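Side-chain contacts in FACT complex subunit SPT16 (Ashbya gossypii, PDB 6A8M), which probably reorganises nucleosomes as the SPT16 subunit of the FACT histone chaperone, in transcription, DNA replication and DNA repair: residues L33-G38 with T50-W55; F61-I66 with G142-E147; K101-Q106 with V122-E127; W105-S108 with H113-K116. All coordinates share one frame; numbering follows the deposited sequence.

Contact 1. Residues L33-G38 with T50-W55; sequences LVFILG and TILHNW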
loop_
_atom_site.group_PDB
_atom_site.type_symbol
_atom_site.label_atom_id
_atom_site.label_comp_id
_atom_site.label_asym_id
_atom_site.label_seq_id
_atom_site.Cartn_x
_atom_site.Cartn_y
_atom_site.Cartn_z
ATOM N N LEU A 33 -13.568 -12.419 -15.218
ATOM C CA LEU A 33 -12.943 -11.164 -14.819
ATOM C C LEU A 33 -12.309 -10.539 -16.049
ATOM O O LEU A 33 -11.744 -11.258 -16.877
ATOM C CB LEU A 33 -11.862 -11.383 -13.765
ATOM C CG LEU A 33 -12.243 -12.145 -12.498
ATOM C CD1 LEU A 33 -11.060 -12.256 -11.576
ATOM C CD2 LEU A 33 -13.420 -11.425 -11.812
ATOM N N VAL A 34 -12.385 -9.211 -16.171
ATOM C CA VAL A 34 -11.646 -8.488 -17.207
ATOM C C VAL A 34 -10.948 -7.276 -16.590
ATOM O O VAL A 34 -11.602 -6.428 -15.972
ATOM C CB VAL A 34 -12.552 -8.034 -18.366
ATOM C CG1 VAL A 34 -11.701 -7.360 -19.430
ATOM C CG2 VAL A 34 -13.340 -9.229 -18.970
ATOM N N PHE A 35 -9.629 -7.181 -16.794
ATOM C CA PHE A 35 -8.815 -6.064 -16.323
ATOM C C PHE A 35 -8.076 -5.466 -17.512
ATOM O O PHE A 35 -7.431 -6.200 -18.268
ATOM C CB PHE A 35 -7.809 -6.518 -15.258
ATOM C CG PHE A 35 -8.459 -7.193 -14.083
ATOM C CD1 PHE A 35 -9.003 -6.430 -13.073
ATOM C CD2 PHE A 35 -8.540 -8.567 -14.008
ATOM C CE1 PHE A 35 -9.619 -7.027 -11.985
ATOM C CE2 PHE A 35 -9.161 -9.184 -12.919
ATOM C CZ PHE A 35 -9.702 -8.407 -11.909
ATOM N N ILE A 36 -8.147 -4.143 -17.663
ATOM C CA ILE A 36 -7.586 -3.473 -18.834
ATOM C C ILE A 36 -6.654 -2.381 -18.350
ATOM O O ILE A 36 -7.096 -1.435 -17.688
ATOM C CB ILE A 36 -8.667 -2.881 -19.756
ATOM C CG1 ILE A 36 -9.857 -3.837 -19.897
ATOM C CG2 ILE A 36 -8.066 -2.553 -21.122
ATOM C CD1 ILE A 36 -10.932 -3.623 -18.851
ATOM N N LEU A 37 -5.381 -2.485 -18.708
ATOM C CA LEU A 37 -4.398 -1.482 -18.336
ATOM C C LEU A 37 -4.087 -0.672 -19.587
ATOM O O LEU A 37 -3.678 -1.235 -20.605
ATOM C CB LEU A 37 -3.138 -2.136 -17.763
ATOM C CG LEU A 37 -2.495 -1.316 -16.629
ATOM C CD1 LEU A 37 -1.616 -2.190 -15.791
ATOM C CD2 LEU A 37 -1.728 -0.091 -17.166
ATOM N N GLY A 38 -4.303 0.637 -19.525
ATOM C CA GLY A 38 -3.957 1.456 -20.667
ATOM C C GLY A 38 -2.540 1.981 -20.560
ATOM O O GLY A 38 -1.613 1.220 -20.275
ATOM N N THR A 50 -3.290 -2.034 -11.809
ATOM C CA THR A 50 -1.842 -1.947 -11.639
ATOM C C THR A 50 -1.368 -2.827 -10.500
ATOM O O THR A 50 -0.351 -3.518 -10.621
ATOM C CB THR A 50 -1.430 -0.493 -11.398
ATOM O OG1 THR A 50 -1.797 0.294 -12.530
ATOM C CG2 THR A 50 0.098 -0.385 -11.142
ATOM N N ILE A 51 -2.090 -2.817 -9.374
ATOM C CA ILE A 51 -1.735 -3.711 -8.274
ATOM C C ILE A 51 -1.772 -5.156 -8.751
ATOM O O ILE A 51 -0.849 -5.934 -8.495
ATOM C CB ILE A 51 -2.671 -3.479 -7.074
ATOM C CG1 ILE A 51 -2.475 -2.074 -6.514
ATOM C CG2 ILE A 51 -2.412 -4.507 -5.976
ATOM C CD1 ILE A 51 -3.563 -1.683 -5.511
ATOM N N LEU A 52 -2.835 -5.528 -9.480
ATOM C CA LEU A 52 -2.953 -6.890 -9.980
ATOM C C LEU A 52 -1.749 -7.266 -10.840
ATOM O O LEU A 52 -1.193 -8.367 -10.694
ATOM C CB LEU A 52 -4.260 -7.042 -10.764
ATOM C CG LEU A 52 -4.495 -8.449 -11.345
ATOM C CD1 LEU A 52 -4.779 -9.478 -10.252
ATOM C CD2 LEU A 52 -5.656 -8.323 -12.287
ATOM N N HIS A 53 -1.301 -6.352 -11.714
ATOM C CA HIS A 53 -0.109 -6.637 -12.518
ATOM C C HIS A 53 1.107 -6.843 -11.635
ATOM O O HIS A 53 1.880 -7.787 -11.839
ATOM C CB HIS A 53 0.169 -5.517 -13.518
ATOM C CG HIS A 53 -0.728 -5.552 -14.706
ATOM N ND1 HIS A 53 -0.309 -5.181 -15.961
ATOM C CD2 HIS A 53 -2.027 -5.911 -14.832
ATOM C CE1 HIS A 53 -1.310 -5.317 -16.817
ATOM N NE2 HIS A 53 -2.369 -5.744 -16.151
ATOM N N ASN A 54 1.285 -5.971 -10.642
ATOM C CA ASN A 54 2.437 -6.094 -9.766
ATOM C C ASN A 54 2.391 -7.411 -9.020
ATOM O O ASN A 54 3.428 -8.060 -8.825
ATOM C CB ASN A 54 2.484 -4.919 -8.798
ATOM C CG ASN A 54 2.914 -3.638 -9.466
ATOM O OD1 ASN A 54 3.600 -3.668 -10.486
ATOM N ND2 ASN A 54 2.540 -2.507 -8.879
ATOM N N TRP A 55 1.184 -7.835 -8.631
ATOM C CA TRP A 55 1.007 -9.097 -7.913
ATOM C C TRP A 55 1.249 -10.299 -8.822
ATOM O O TRP A 55 2.003 -11.216 -8.472
ATOM C CB TRP A 55 -0.407 -9.154 -7.315
ATOM C CG TRP A 55 -0.646 -10.288 -6.340
ATOM C CD1 TRP A 55 0.012 -10.512 -5.148
ATOM C CD2 TRP A 55 -1.619 -11.333 -6.459
ATOM N NE1 TRP A 55 -0.498 -11.630 -4.537
ATOM C CE2 TRP A 55 -1.509 -12.141 -5.308
ATOM C CE3 TRP A 55 -2.596 -11.643 -7.413
ATOM C CZ2 TRP A 55 -2.307 -13.266 -5.103
ATOM C CZ3 TRP A 55 -3.397 -12.751 -7.208
ATOM C CH2 TRP A 55 -3.242 -13.562 -6.061
HETATM O O HOH W 1 -4.769 -5.836 -17.766
#

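Contact 2. Residues F61-I66 with G142-E147; sequences FPTTLI and GKFITE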
loop_
_atom_site.group_PDB
_atom_site.type_symbol
_atom_site.label_atom_id
_atom_site.label_comp_id
_atom_site.label_asym_id
_atom_site.label_seq_id
_atom_site.Cartn_x
_atom_site.Cartn_y
_atom_site.Cartn_z
ATOM N N PHE A 61 2.312 -3.987 -16.866
ATOM C CA PHE A 61 2.382 -4.176 -18.313
ATOM C C PHE A 61 1.401 -3.213 -18.956
ATOM O O PHE A 61 0.188 -3.486 -18.984
ATOM C CB PHE A 61 2.049 -5.623 -18.715
ATOM C CG PHE A 61 3.227 -6.586 -18.684
ATOM C CD1 PHE A 61 4.164 -6.550 -17.663
ATOM C CD2 PHE A 61 3.349 -7.565 -19.656
ATOM C CE1 PHE A 61 5.240 -7.450 -17.649
ATOM C CE2 PHE A 61 4.409 -8.474 -19.645
ATOM C CZ PHE A 61 5.351 -8.417 -18.640
ATOM N N PRO A 62 1.842 -2.056 -19.436
ATOM C CA PRO A 62 0.898 -1.120 -20.046
ATOM C C PRO A 62 0.262 -1.705 -21.297
ATOM O O PRO A 62 0.758 -2.668 -21.892
ATOM C CB PRO A 62 1.768 0.096 -20.384
ATOM C CG PRO A 62 2.868 0.025 -19.394
ATOM C CD PRO A 62 3.173 -1.446 -19.272
ATOM N N THR A 63 -0.873 -1.110 -21.674
ATOM C CA THR A 63 -1.551 -1.446 -22.926
ATOM C C THR A 63 -1.793 -2.953 -23.040
ATOM O O THR A 63 -1.396 -3.603 -24.006
ATOM C CB THR A 63 -0.729 -0.924 -24.107
ATOM O OG1 THR A 63 -0.334 0.426 -23.834
ATOM C CG2 THR A 63 -1.539 -0.925 -25.361
ATOM N N THR A 64 -2.402 -3.517 -21.999
ATOM C CA THR A 64 -2.524 -4.956 -21.834
ATOM C C THR A 64 -3.874 -5.273 -21.223
ATOM O O THR A 64 -4.313 -4.580 -20.304
ATOM C CB THR A 64 -1.413 -5.504 -20.920
ATOM O OG1 THR A 64 -0.158 -5.343 -21.577
ATOM C CG2 THR A 64 -1.630 -6.976 -20.582
ATOM N N LEU A 65 -4.523 -6.310 -21.739
ATOM C CA LEU A 65 -5.763 -6.811 -21.174
ATOM C C LEU A 65 -5.529 -8.213 -20.623
ATOM O O LEU A 65 -4.896 -9.051 -21.267
ATOM C CB LEU A 65 -6.865 -6.826 -22.235
ATOM C CG LEU A 65 -8.256 -7.256 -21.769
ATOM C CD1 LEU A 65 -9.314 -6.623 -22.681
ATOM C CD2 LEU A 65 -8.398 -8.761 -21.775
ATOM N N ILE A 66 -6.076 -8.479 -19.443
ATOM C CA ILE A 66 -6.052 -9.797 -18.840
ATOM C C ILE A 66 -7.486 -10.159 -18.479
ATOM O O ILE A 66 -8.142 -9.418 -17.742
ATOM C CB ILE A 66 -5.164 -9.842 -17.584
ATOM C CG1 ILE A 66 -3.745 -9.360 -17.904
ATOM C CG2 ILE A 66 -5.210 -11.242 -16.935
ATOM C CD1 ILE A 66 -2.839 -9.190 -16.651
ATOM N N GLY A 142 -5.320 6.358 -23.337
ATOM C CA GLY A 142 -4.662 5.738 -24.462
ATOM C C GLY A 142 -5.645 5.093 -25.428
ATOM O O GLY A 142 -6.797 4.793 -25.094
ATOM N N LYS A 143 -5.159 4.889 -26.653
ATOM C CA LYS A 143 -5.971 4.342 -27.735
ATOM C C LYS A 143 -6.496 2.948 -27.395
ATOM O O LYS A 143 -7.654 2.620 -27.681
ATOM C CB LYS A 143 -5.117 4.323 -29.013
ATOM C CG LYS A 143 -5.855 4.177 -30.305
ATOM C CD LYS A 143 -4.911 4.225 -31.514
ATOM C CE LYS A 143 -4.225 5.586 -31.698
ATOM N NZ LYS A 143 -5.090 6.678 -32.211
ATOM N N PHE A 144 -5.662 2.126 -26.755
ATOM C CA PHE A 144 -6.006 0.727 -26.494
ATOM C C PHE A 144 -7.219 0.621 -25.577
ATOM O O PHE A 144 -8.233 0.007 -25.929
ATOM C CB PHE A 144 -4.782 0.038 -25.890
ATOM C CG PHE A 144 -4.952 -1.431 -25.555
ATOM C CD1 PHE A 144 -4.711 -2.415 -26.513
ATOM C CD2 PHE A 144 -5.224 -1.835 -24.251
ATOM C CE1 PHE A 144 -4.786 -3.790 -26.192
ATOM C CE2 PHE A 144 -5.315 -3.189 -23.925
ATOM C CZ PHE A 144 -5.096 -4.174 -24.907
ATOM N N ILE A 145 -7.144 1.233 -24.394
ATOM C CA ILE A 145 -8.275 1.138 -23.478
ATOM C C ILE A 145 -9.488 1.885 -24.017
ATOM O O ILE A 145 -10.632 1.487 -23.756
ATOM C CB ILE A 145 -7.887 1.620 -22.065
ATOM C CG1 ILE A 145 -8.949 1.179 -21.056
ATOM C CG2 ILE A 145 -7.686 3.137 -22.033
ATOM C CD1 ILE A 145 -8.524 1.300 -19.613
ATOM N N THR A 146 -9.278 2.966 -24.780
ATOM C CA THR A 146 -10.421 3.709 -25.301
ATOM C C THR A 146 -11.172 2.882 -26.336
ATOM O O THR A 146 -12.409 2.874 -26.350
ATOM C CB THR A 146 -9.960 5.044 -25.884
ATOM O OG1 THR A 146 -9.376 5.838 -24.840
ATOM C CG2 THR A 146 -11.140 5.814 -26.505
ATOM N N GLU A 147 -10.447 2.150 -27.186
ATOM C CA GLU A 147 -11.121 1.229 -28.092
ATOM C C GLU A 147 -11.850 0.133 -27.318
ATOM O O GLU A 147 -12.984 -0.226 -27.669
ATOM C CB GLU A 147 -10.131 0.628 -29.095
ATOM C CG GLU A 147 -9.834 1.526 -30.299
ATOM C CD GLU A 147 -9.362 0.760 -31.534
ATOM O OE1 GLU A 147 -8.827 -0.360 -31.375
ATOM O OE2 GLU A 147 -9.521 1.283 -32.665
#

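Contact 3. Residues K101-Q106 with V122-E127; sequences KIELWQ and VERVRE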
loop_
_atom_site.group_PDB
_atom_site.type_symbol
_atom_site.label_atom_id
_atom_site.label_comp_id
_atom_site.label_asym_id
_atom_site.label_seq_id
_atom_site.Cartn_x
_atom_site.Cartn_y
_atom_site.Cartn_z
ATOM N N LYS A 101 -5.915 -23.101 -19.323
ATOM C CA LYS A 101 -5.140 -22.796 -20.519
ATOM C C LYS A 101 -5.008 -21.289 -20.660
ATOM O O LYS A 101 -6.017 -20.586 -20.783
ATOM C CB LYS A 101 -5.808 -23.391 -21.759
ATOM C CG LYS A 101 -5.024 -23.196 -23.040
ATOM C CD LYS A 101 -5.889 -23.496 -24.253
ATOM C CE LYS A 101 -5.043 -23.518 -25.504
ATOM N NZ LYS A 101 -3.990 -22.462 -25.434
ATOM N N ILE A 102 -3.773 -20.800 -20.663
ATOM C CA ILE A 102 -3.499 -19.381 -20.883
ATOM C C ILE A 102 -3.265 -19.168 -22.367
ATOM O O ILE A 102 -2.461 -19.878 -22.979
ATOM C CB ILE A 102 -2.273 -18.925 -20.079
ATOM C CG1 ILE A 102 -2.480 -19.129 -18.579
ATOM C CG2 ILE A 102 -1.923 -17.458 -20.387
ATOM C CD1 ILE A 102 -1.182 -18.943 -17.786
ATOM N N GLU A 103 -3.951 -18.183 -22.946
ATOM C CA GLU A 103 -3.746 -17.798 -24.336
ATOM C C GLU A 103 -3.156 -16.398 -24.389
ATOM O O GLU A 103 -3.691 -15.473 -23.773
ATOM C CB GLU A 103 -5.062 -17.836 -25.121
ATOM C CG GLU A 103 -5.785 -19.149 -25.010
ATOM C CD GLU A 103 -7.038 -19.201 -25.842
ATOM O OE1 GLU A 103 -7.846 -20.132 -25.633
ATOM O OE2 GLU A 103 -7.219 -18.321 -26.706
ATOM N N LEU A 104 -2.049 -16.248 -25.115
ATOM C CA LEU A 104 -1.456 -14.943 -25.378
ATOM C C LEU A 104 -1.921 -14.506 -26.761
ATOM O O LEU A 104 -1.516 -15.091 -27.773
ATOM C CB LEU A 104 0.069 -15.015 -25.306
ATOM C CG LEU A 104 0.575 -15.621 -24.003
ATOM C CD1 LEU A 104 2.090 -15.798 -24.010
ATOM C CD2 LEU A 104 0.156 -14.726 -22.864
ATOM N N TRP A 105 -2.781 -13.499 -26.806
ATOM C CA TRP A 105 -3.170 -12.869 -28.064
ATOM C C TRP A 105 -2.280 -11.648 -28.291
ATOM O O TRP A 105 -2.258 -10.726 -27.470
ATOM C CB TRP A 105 -4.642 -12.457 -28.030
ATOM C CG TRP A 105 -5.638 -13.578 -27.786
ATOM C CD1 TRP A 105 -5.380 -14.921 -27.666
ATOM C CD2 TRP A 105 -7.047 -13.428 -27.611
ATOM N NE1 TRP A 105 -6.553 -15.617 -27.424
ATOM C CE2 TRP A 105 -7.590 -14.721 -27.386
ATOM C CE3 TRP A 105 -7.908 -12.324 -27.607
ATOM C CZ2 TRP A 105 -8.953 -14.932 -27.185
ATOM C CZ3 TRP A 105 -9.258 -12.539 -27.404
ATOM C CH2 TRP A 105 -9.769 -13.828 -27.188
ATOM N N GLN A 106 -1.555 -11.629 -29.406
ATOM C CA GLN A 106 -0.622 -10.543 -29.671
ATOM C C GLN A 106 -1.391 -9.343 -30.221
ATOM O O GLN A 106 -2.091 -9.467 -31.222
ATOM C CB GLN A 106 0.431 -11.032 -30.656
ATOM C CG GLN A 106 1.591 -10.118 -30.919
ATOM C CD GLN A 106 2.602 -10.779 -31.847
ATOM O OE1 GLN A 106 2.669 -10.470 -33.043
ATOM N NE2 GLN A 106 3.377 -11.710 -31.302
ATOM N N VAL A 122 -15.152 -10.466 -25.874
ATOM C CA VAL A 122 -16.537 -10.286 -25.433
ATOM C C VAL A 122 -17.370 -11.544 -25.694
ATOM O O VAL A 122 -18.238 -11.900 -24.888
ATOM C CB VAL A 122 -17.142 -9.032 -26.098
ATOM C CG1 VAL A 122 -18.621 -9.207 -26.326
ATOM C CG2 VAL A 122 -16.869 -7.817 -25.218
ATOM N N GLU A 123 -17.115 -12.251 -26.803
ATOM C CA GLU A 123 -17.827 -13.505 -27.046
ATOM C C GLU A 123 -17.546 -14.518 -25.937
ATOM O O GLU A 123 -18.465 -15.169 -25.417
ATOM C CB GLU A 123 -17.450 -14.089 -28.411
ATOM C CG GLU A 123 -17.866 -13.246 -29.620
ATOM C CD GLU A 123 -19.365 -12.986 -29.684
ATOM O OE1 GLU A 123 -20.129 -13.921 -30.015
ATOM O OE2 GLU A 123 -19.774 -11.836 -29.415
ATOM N N ARG A 124 -16.281 -14.659 -25.550
ATOM C CA ARG A 124 -15.966 -15.587 -24.471
ATOM C C ARG A 124 -16.576 -15.127 -23.145
ATOM O O ARG A 124 -17.066 -15.952 -22.366
ATOM C CB ARG A 124 -14.451 -15.765 -24.363
ATOM C CG ARG A 124 -14.040 -16.994 -23.573
ATOM C CD ARG A 124 -12.547 -17.257 -23.645
ATOM N NE ARG A 124 -12.057 -17.339 -25.022
ATOM C CZ ARG A 124 -10.901 -17.906 -25.361
ATOM N NH1 ARG A 124 -10.129 -18.444 -24.418
ATOM N NH2 ARG A 124 -10.521 -17.945 -26.633
ATOM N N VAL A 125 -16.578 -13.813 -22.879
ATOM C CA VAL A 125 -17.108 -13.303 -21.613
ATOM C C VAL A 125 -18.605 -13.582 -21.496
ATOM O O VAL A 125 -19.092 -14.035 -20.452
ATOM C CB VAL A 125 -16.793 -11.802 -21.471
ATOM C CG1 VAL A 125 -17.671 -11.176 -20.425
ATOM C CG2 VAL A 125 -15.306 -11.591 -21.136
ATOM N N ARG A 126 -19.362 -13.320 -22.565
ATOM C CA ARG A 126 -20.809 -13.514 -22.484
ATOM C C ARG A 126 -21.169 -14.993 -22.416
ATOM O O ARG A 126 -22.179 -15.357 -21.806
ATOM C CB ARG A 126 -21.500 -12.830 -23.664
ATOM C CG ARG A 126 -21.226 -13.445 -25.036
ATOM C CD ARG A 126 -21.781 -12.554 -26.143
ATOM N NE ARG A 126 -21.745 -13.186 -27.465
ATOM C CZ ARG A 126 -22.800 -13.732 -28.062
ATOM N NH1 ARG A 126 -23.985 -13.720 -27.462
ATOM N NH2 ARG A 126 -22.676 -14.283 -29.265
ATOM N N GLU A 127 -20.351 -15.854 -23.018
ATOM C CA GLU A 127 -20.558 -17.292 -22.878
ATOM C C GLU A 127 -20.389 -17.722 -21.428
ATOM O O GLU A 127 -21.134 -18.576 -20.934
ATOM C CB GLU A 127 -19.584 -18.049 -23.784
ATOM C CG GLU A 127 -19.534 -19.552 -23.541
ATOM C CD GLU A 127 -20.897 -20.210 -23.697
ATOM O OE1 GLU A 127 -21.697 -19.754 -24.551
ATOM O OE2 GLU A 127 -21.169 -21.182 -22.957
#

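Contact 4. Residues W105-S108 with H113-K116; sequences WQSS and HNLK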
loop_
_atom_site.group_PDB
_atom_site.type_symbol
_atom_site.label_atom_id
_atom_site.label_comp_id
_atom_site.label_asym_id
_atom_site.label_seq_id
_atom_site.Cartn_x
_atom_site.Cartn_y
_atom_site.Cartn_z
ATOM N N TRP A 105 -2.781 -13.499 -26.806
ATOM C CA TRP A 105 -3.170 -12.869 -28.064
ATOM C C TRP A 105 -2.280 -11.648 -28.291
ATOM O O TRP A 105 -2.258 -10.726 -27.470
ATOM C CB TRP A 105 -4.642 -12.457 -28.030
ATOM C CG TRP A 105 -5.638 -13.578 -27.786
ATOM C CD1 TRP A 105 -5.380 -14.921 -27.666
ATOM C CD2 TRP A 105 -7.047 -13.428 -27.611
ATOM N NE1 TRP A 105 -6.553 -15.617 -27.424
ATOM C CE2 TRP A 105 -7.590 -14.721 -27.386
ATOM C CE3 TRP A 105 -7.908 -12.324 -27.607
ATOM C CZ2 TRP A 105 -8.953 -14.932 -27.185
ATOM C CZ3 TRP A 105 -9.258 -12.539 -27.404
ATOM C CH2 TRP A 105 -9.769 -13.828 -27.188
ATOM N N GLN A 106 -1.555 -11.629 -29.406
ATOM C CA GLN A 106 -0.622 -10.543 -29.671
ATOM C C GLN A 106 -1.391 -9.343 -30.221
ATOM O O GLN A 106 -2.091 -9.467 -31.222
ATOM C CB GLN A 106 0.431 -11.032 -30.656
ATOM C CG GLN A 106 1.591 -10.118 -30.919
ATOM C CD GLN A 106 2.602 -10.779 -31.847
ATOM O OE1 GLN A 106 2.669 -10.470 -33.043
ATOM N NE2 GLN A 106 3.377 -11.710 -31.302
ATOM N N SER A 107 -1.293 -8.201 -29.549
ATOM C CA SER A 107 -1.924 -6.981 -30.030
ATOM C C SER A 107 -1.123 -6.389 -31.191
ATOM O O SER A 107 -0.013 -6.820 -31.512
ATOM C CB SER A 107 -2.040 -5.961 -28.901
ATOM O OG SER A 107 -0.763 -5.457 -28.530
ATOM N N SER A 108 -1.696 -5.375 -31.829
ATOM C CA SER A 108 -0.986 -4.705 -32.902
ATOM C C SER A 108 -1.452 -3.265 -32.982
ATOM O O SER A 108 -2.588 -2.948 -32.625
ATOM C CB SER A 108 -1.202 -5.415 -34.243
ATOM O OG SER A 108 -0.698 -4.621 -35.306
ATOM N N HIS A 113 -7.155 -4.550 -35.685
ATOM C CA HIS A 113 -6.639 -5.801 -35.152
ATOM C C HIS A 113 -7.087 -5.999 -33.709
ATOM O O HIS A 113 -7.720 -7.010 -33.372
ATOM C CB HIS A 113 -5.118 -5.807 -35.278
ATOM C CG HIS A 113 -4.471 -7.008 -34.667
ATOM N ND1 HIS A 113 -4.073 -8.096 -35.411
ATOM C CD2 HIS A 113 -4.140 -7.281 -33.385
ATOM C CE1 HIS A 113 -3.537 -8.999 -34.606
ATOM N NE2 HIS A 113 -3.564 -8.527 -33.371
ATOM N N ASN A 114 -6.762 -5.042 -32.838
ATOM C CA ASN A 114 -7.158 -5.148 -31.435
ATOM C C ASN A 114 -8.673 -5.137 -31.285
ATOM O O ASN A 114 -9.219 -5.826 -30.415
ATOM C CB ASN A 114 -6.559 -4.012 -30.604
ATOM C CG ASN A 114 -5.045 -4.007 -30.617
ATOM O OD1 ASN A 114 -4.398 -4.998 -30.977
ATOM N ND2 ASN A 114 -4.469 -2.872 -30.256
ATOM N N LEU A 115 -9.365 -4.323 -32.094
ATOM C CA LEU A 115 -10.827 -4.286 -32.030
ATOM C C LEU A 115 -11.426 -5.686 -32.176
ATOM O O LEU A 115 -12.323 -6.079 -31.412
ATOM C CB LEU A 115 -11.371 -3.363 -33.117
ATOM C CG LEU A 115 -12.888 -3.313 -33.251
ATOM C CD1 LEU A 115 -13.520 -2.641 -32.033
ATOM C CD2 LEU A 115 -13.292 -2.589 -34.544
ATOM N N LYS A 116 -10.920 -6.459 -33.132
ATOM C CA LYS A 116 -11.445 -7.799 -33.348
ATOM C C LYS A 116 -11.130 -8.694 -32.162
ATOM O O LYS A 116 -11.973 -9.499 -31.751
ATOM C CB LYS A 116 -10.873 -8.388 -34.635
ATOM C CG LYS A 116 -11.445 -9.762 -35.027
ATOM C CD LYS A 116 -12.954 -9.719 -35.214
ATOM C CE LYS A 116 -13.497 -11.018 -35.813
ATOM N NZ LYS A 116 -12.995 -12.234 -35.125
HETATM O O HOH W 2 -5.299 -2.614 -33.600
#

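Contact 1. Residues L33-G38 with T50-W55
Leu37 lays its CD1 methyl over one face of the His53 ring. The methyl is 3.4 Å from the ring centroid and 17° off the ring normal, a CH-pi contact. Leu37 CD1 also lies 4.1 Å from Thr50 OG1, which is hydrogen-bonded to Tyr140 and Glu60. Leu52 and Phe35 form a second CH-pi contact. Leu52 CD2 sits 3.5 Å from the centroid of the Phe35 ring, over its face. The Leu52 side chain holds CG anti to the backbone N (chi1 180°), which sends the methyl across to the strand. His53 is fixed at both nitrogens. ND1 is bonded to the backbone N of Phe61. NE2 is 2.9 Å from a water, which lies in the ring plane and donates to Phe35 O. The buried imidazole thus has polar partners at both nitrogens and a methyl on one face. The axes of helix segment 50-55 and strand segment 33-37 lie at 97°. This is helix-on-sheet packing in the alpha/beta N-terminal lobe of SPT16, whose family clan is AMP_N-like.

Contact 2. Residues F61-I66 with G142-E147
A G1 beta bulge at Thr63 and Thr64, both facing Leu37, marks the start of strand 64-68, and the first turn of helix 143-158 packs against it. Phe144 is the residue of the helix that makes the contact. Its CG stands anti to the backbone N (chi1 -180°), and this carries the ring along the bulge to Leu65. Thr63 covers the near end: its CG2 methyl is 3.4 Å from Phe144 CB and also touches CG. The backbone of Thr63 lies over one face of the ring, with its carbonyl carbon 3.6 Å above the plane and offset toward the rim. Further out, Phe144 CE2 comes within 3.5 Å of Thr64 N. At the far end, Leu65 N approaches the ring edge, 3.9 Å from Phe144 CZ. Leu65 CB is also near CZ. Phe118 of helix 113-128 meets the Phe144 ring edge-to-face.

Both segments are also bonded internally. Thr64 OG1 donates to Pro62 O at 2.8 Å, from above the carbonyl plane, and has a second partner in Thr77 OG1. Gly142, the N-cap residue, accepts at its O from both the backbone N and OG1 of Thr146. No hydrogen bond joins the two segments. The contact therefore rests on shape and van der Waals packing, with one aromatic ring fitted against the peptide backbone of the bulge.

Contact 3. Residues K101-Q106 with V122-E127
Arg124 reaches from helix 113-128 to Glu103 on strand 101-106, an outermost strand of the six-stranded mixed sheet in the N-terminal lobe. Strand and helix are far apart here. The CA atoms of Glu103 and Arg124, the nearest pair, are 12.4 Å from each other, and long side chains fill the gap. From CB, the Arg124 chain starts toward the strand with CG anti to the backbone N (chi1 -163°). It bends at the third torsion (-54°), and on its way it also touches Val74 and Phe69. The guanidinium carries the contact across to the strand. Arg124 NH2 is 3.4 Å from Trp105 CZ2; the indole edge comes over one guanidinium face. NH1 donates to Glu103 OE1 at 3.1 Å, in a fairly straight bond that forms part of a salt bridge. NH1 lies above the carboxylate plane, and OE1 is close to the guanidinium plane. NH2 gives a weak bond of 3.3 Å to Glu103 OE2.

The two flat ends are steeply turned, with carboxylate and guanidinium planes 69° apart. The carboxylate comes to the guanidinium edge. Trp105 helps to position it. The indole bond and the NH1 bond, with the weak NH2 bond, would together limit rotation of the carboxylate. Trp105 NE1 donates to the anti lone pair of Glu103 OE2 at 2.9 Å, in the plane of the indole ring.

Contact 4. Residues W105-S108 with H113-K116
The imidazole of His113 has Ser108 CB over one face, 3.8 Å from the ring centroid, a CH-pi contact. At the ring edge lie Gln106 O and Asn114 OD1. His113 NE2 donates to Gln106 O at 2.8 Å, in the carbonyl plane. The His113 CG is anti to the backbone N (chi1 176°), which directs the ring back over the chain leaving the strand. The Asn114 amide supplies the second bond. Its OD1 accepts from Ser108 N at 2.9 Å, on a lone pair, and also touches Ser107 CB at 3.3 Å. A water links the backbones further: it donates to Ser108 O and accepts from Asn114 N. Ser108 OG is bonded to Glu110 N within the connection. The bonds join residues 106-108 to the first turn of helix 113-128. The contact lies at the surface, where strand 101-106 passes into helix 113-128. Asn114 also touches Phe144 of helix 143-158, and Ser107 pairs with Thr77 of strand 72-77.

In the fold
All four contacts lie in the N-terminal lobe and reach its six-stranded mixed sheet. Contact 1 comes first along the chain. Contacts 3 and 4 are nested inside the loop that contact 2 closes. Contacts 1 and 2 are centred 10 Å apart and use the neighbouring strands 32-37 and 64-68. Contacts 3 and 4 share strand 101-106, helix 113-128 and residues Trp105 and Gln106, with centres 12 Å apart. Contact 2 touches contact 4 where Phe144 meets Asn114. Contact 1 touches contact 3 through Val34 and Val125. Together they run from the buried middle of the sheet to strand 101-106 at one edge, and pack helices 48-57, 143-158 and 113-128 against it.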